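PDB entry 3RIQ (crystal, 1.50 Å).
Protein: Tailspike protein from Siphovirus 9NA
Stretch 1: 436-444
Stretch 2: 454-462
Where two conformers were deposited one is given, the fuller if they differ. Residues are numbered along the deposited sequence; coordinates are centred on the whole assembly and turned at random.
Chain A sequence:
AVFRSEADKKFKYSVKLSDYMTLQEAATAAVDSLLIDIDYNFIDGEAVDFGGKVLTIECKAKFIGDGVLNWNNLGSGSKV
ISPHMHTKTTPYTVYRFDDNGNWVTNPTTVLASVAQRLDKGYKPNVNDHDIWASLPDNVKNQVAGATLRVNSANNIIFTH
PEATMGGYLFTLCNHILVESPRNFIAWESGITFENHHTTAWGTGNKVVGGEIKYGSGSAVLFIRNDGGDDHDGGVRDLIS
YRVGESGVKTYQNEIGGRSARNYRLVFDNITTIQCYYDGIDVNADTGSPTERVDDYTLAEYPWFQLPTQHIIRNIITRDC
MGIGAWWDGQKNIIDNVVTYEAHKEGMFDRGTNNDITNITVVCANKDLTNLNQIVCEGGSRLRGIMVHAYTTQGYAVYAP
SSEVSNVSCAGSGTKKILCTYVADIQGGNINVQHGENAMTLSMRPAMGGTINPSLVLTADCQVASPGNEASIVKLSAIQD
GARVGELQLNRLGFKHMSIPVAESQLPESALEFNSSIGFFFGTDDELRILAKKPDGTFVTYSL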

# COMPACT_ATOMS: atom_id res chain seq x y z
N GLU A 436 -24.52 -17.09 14.53
CA GLU A 436 -25.32 -18.32 14.60
C GLU A 436 -25.16 -19.01 15.96
O GLU A 436 -24.17 -18.81 16.65
N ASN A 437 -26.14 -19.84 16.32
CA ASN A 437 -26.10 -20.52 17.62
C ASN A 437 -25.07 -21.61 17.77
O ASN A 437 -24.65 -21.91 18.88
N ALA A 438 -24.61 -22.17 16.65
CA ALA A 438 -23.54 -23.15 16.68
C ALA A 438 -22.42 -22.68 15.78
O ALA A 438 -22.67 -21.98 14.80
N MET A 439 -21.19 -23.06 16.11
CA MET A 439 -20.06 -22.77 15.23
C MET A 439 -19.08 -23.91 15.30
O MET A 439 -19.18 -24.77 16.20
N THR A 440 -18.16 -23.96 14.33
CA THR A 440 -17.34 -25.14 14.12
C THR A 440 -15.88 -24.86 13.81
O THR A 440 -15.54 -23.82 13.24
N LEU A 441 -15.02 -25.82 14.19
CA LEU A 441 -13.70 -26.02 13.58
C LEU A 441 -13.79 -27.27 12.73
O LEU A 441 -14.10 -28.36 13.26
N SER A 442 -13.52 -27.14 11.43
CA SER A 442 -13.53 -28.28 10.52
C SER A 442 -12.14 -28.43 9.91
O SER A 442 -11.50 -27.40 9.60
N MET A 443 -11.70 -29.67 9.73
CA MET A 443 -10.39 -29.95 9.12
C MET A 443 -10.58 -30.92 7.98
O MET A 443 -11.19 -31.98 8.16
N ARG A 444 -10.11 -30.51 6.80
CA ARG A 444 -10.28 -31.30 5.54
C ARG A 444 -8.91 -31.61 4.92
O ARG A 444 -8.50 -30.99 3.92
N SER A 454 -12.57 -34.32 7.63
CA SER A 454 -12.24 -35.52 8.40
C SER A 454 -12.49 -35.32 9.90
O SER A 454 -12.61 -36.28 10.65
N LEU A 455 -12.62 -34.07 10.33
CA LEU A 455 -12.84 -33.75 11.75
C LEU A 455 -13.75 -32.54 11.84
O LEU A 455 -13.52 -31.56 11.13
N VAL A 456 -14.78 -32.61 12.69
CA VAL A 456 -15.57 -31.42 13.02
C VAL A 456 -15.72 -31.32 14.53
O VAL A 456 -16.17 -32.28 15.19
N LEU A 457 -15.29 -30.19 15.09
CA LEU A 457 -15.47 -29.85 16.50
C LEU A 457 -16.53 -28.73 16.58
O LEU A 457 -16.36 -27.69 15.96
N THR A 458 -17.60 -28.95 17.33
CA THR A 458 -18.75 -28.04 17.34
C THR A 458 -18.98 -27.46 18.73
O THR A 458 -18.95 -28.21 19.73
N ALA A 459 -19.19 -26.15 18.79
CA ALA A 459 -19.67 -25.45 19.99
C ALA A 459 -21.11 -25.10 19.69
O ALA A 459 -21.36 -24.31 18.77
N ASP A 460 -22.07 -25.65 20.45
CA ASP A 460 -23.48 -25.42 20.13
C ASP A 460 -24.16 -24.76 21.32
O ASP A 460 -24.38 -25.42 22.34
N CYS A 461 -24.49 -23.47 21.19
CA CYS A 461 -25.09 -22.72 22.30
C CYS A 461 -26.57 -22.99 22.38
O CYS A 461 -27.31 -22.71 21.43
N GLN A 462 -26.98 -23.56 23.51
CA GLN A 462 -28.37 -23.92 23.77
C GLN A 462 -29.14 -22.86 24.54
O GLN A 462 -30.38 -22.75 24.38

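The two stretches run as neighbouring antiparallel strands, their directions 163° apart. Because they lie side by side in a sheet, side chains do not point from one strand into the other. They alternate between two faces, and several meet their cross-strand partner. M439, L441, M443, L455, L457 and A459 share one face and are all buried. A438, T440, S442, V456, T458 and D460 share the other, which is partly exposed.

E436 is exposed and has no contact with stretch 2. N437 is also exposed, with chi1 m and its side chain turned sideways. Its backbone carbonyl is hydrogen-bonded: C461 N donates to N437 O at 2.8 Å. N437 CB also comes 3.8 Å from C461 O. C461 has chi1 t and also points sideways.

A438 pairs with D460. Its CB lies 4.1 Å from D460 CG and 4.4 Å from T458 CG2. D460 is in the t rotamer. Its carboxylate oxygens have other partners: D460 OD2 accepts from Q462 NE2 at 2.8 Å, and D460 OD1 is bonded elsewhere in the structure.

M439 turns to the buried face with chi1 p, chi2 t and chi3 m. Its CG comes 4.4 Å from A459 CB, a loose apolar contact with a small partner. The backbones join by two hydrogen bonds, M439 N to A459 O and A459 N to M439 O, both 2.9 Å.

T440, chi1 p, returns to the partly exposed face. The CG2 methyl of T440 reaches two residues of the other strand, 3.6 Å from T458 OG1 and 3.8 Å from V456 CG1. T458 is m and V456 is t. The threonine pair therefore meets methyl to hydroxyl, and no hydrogen bond links the two side chains.

L441 and L457 pair on the buried face. Both have chi1 t and chi2 p. Their CB atoms are 4.2 Å apart. Backbone hydrogen bonds flank the pair, L441 N to L457 O at 2.9 Å and L457 N to L441 O at 2.8 Å.

S442 is m. Its OG approaches V456 CG2 at 4.1 Å and has no polar partner in stretch 2.

M443 adopts m, t, p and packs its SD 4.0 Å from L455 CD2. L455 is t, t. M443 N donates to L455 O at 3.0 Å. M443 O accepts from S454 N at 2.8 Å and, weakly, from L455 N at 3.3 Å.

R444 points away from stretch 2, with chi1 t, chi2 t and chi3 p. Its NH1 is hydrogen-bonded elsewhere in the structure.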

# COMPACT_ATOMS: atom_id res chain seq x y z
CB GLU A 436 -24.95 -19.29 13.46
CG GLU A 436 -25.45 -18.85 12.09
CD GLU A 436 -24.86 -19.64 10.94
OE1 GLU A 436 -24.29 -20.73 11.16
OE2 GLU A 436 -24.98 -19.18 9.79
CB ASN A 437 -27.48 -21.06 18.01
CG ASN A 437 -28.48 -19.95 18.30
OD1 ASN A 437 -28.14 -18.90 18.87
ND2 ASN A 437 -29.73 -20.19 17.93
CB ALA A 438 -24.05 -24.53 16.23
CB MET A 439 -19.41 -21.41 15.56
CG MET A 439 -18.53 -21.39 16.81
SD MET A 439 -17.90 -19.70 17.10
CE MET A 439 -16.84 -19.44 15.66
CB THR A 440 -17.88 -26.00 12.95
OG1 THR A 440 -18.12 -25.17 11.80
CG2 THR A 440 -19.17 -26.75 13.33
CB LEU A 441 -12.62 -26.25 14.67
CG LEU A 441 -11.32 -26.94 14.15
CD1 LEU A 441 -10.53 -26.03 13.25
CD2 LEU A 441 -10.46 -27.38 15.32
CB SER A 442 -14.56 -28.10 9.40
OG SER A 442 -15.84 -27.80 9.92
CB MET A 443 -9.37 -30.48 10.14
CG MET A 443 -9.28 -29.57 11.37
SD MET A 443 -8.41 -30.18 12.85
CE MET A 443 -7.11 -30.99 12.11
CB ARG A 444 -11.23 -30.58 4.55
CG ARG A 444 -11.66 -31.43 3.32
CD ARG A 444 -12.74 -30.73 2.46
NE ARG A 444 -12.20 -29.50 1.89
CZ ARG A 444 -11.47 -29.44 0.77
NH1 ARG A 444 -11.26 -30.55 0.04
NH2 ARG A 444 -10.96 -28.27 0.39
CB SER A 454 -10.77 -35.92 8.15
OG SER A 454 -10.61 -36.51 6.85
CB LEU A 455 -11.50 -33.44 12.44
CG LEU A 455 -11.45 -33.09 13.93
CD1 LEU A 455 -10.06 -33.41 14.49
CD2 LEU A 455 -11.84 -31.62 14.22
CB VAL A 456 -16.98 -31.48 12.39
CG1 VAL A 456 -17.75 -30.23 12.78
CG2 VAL A 456 -16.91 -31.64 10.86
CB LEU A 457 -14.14 -29.34 17.07
CG LEU A 457 -14.10 -28.83 18.53
CD1 LEU A 457 -14.29 -30.01 19.53
CD2 LEU A 457 -12.80 -28.06 18.82
CB THR A 458 -20.04 -28.78 16.91
OG1 THR A 458 -19.82 -29.42 15.64
CG2 THR A 458 -21.23 -27.82 16.82
CB ALA A 459 -18.88 -24.18 20.16
CB ASP A 460 -24.14 -26.76 19.77
CG ASP A 460 -25.61 -26.61 19.36
OD1 ASP A 460 -26.08 -27.47 18.59
OD2 ASP A 460 -26.28 -25.65 19.80
CB CYS A 461 -24.84 -21.22 22.13
SG CYS A 461 -25.59 -20.24 23.48
CB GLN A 462 -28.44 -25.27 24.51
CG GLN A 462 -28.01 -26.43 23.65
CD GLN A 462 -28.97 -26.65 22.50
OE1 GLN A 462 -30.12 -27.02 22.71
NE2 GLN A 462 -28.51 -26.40 21.28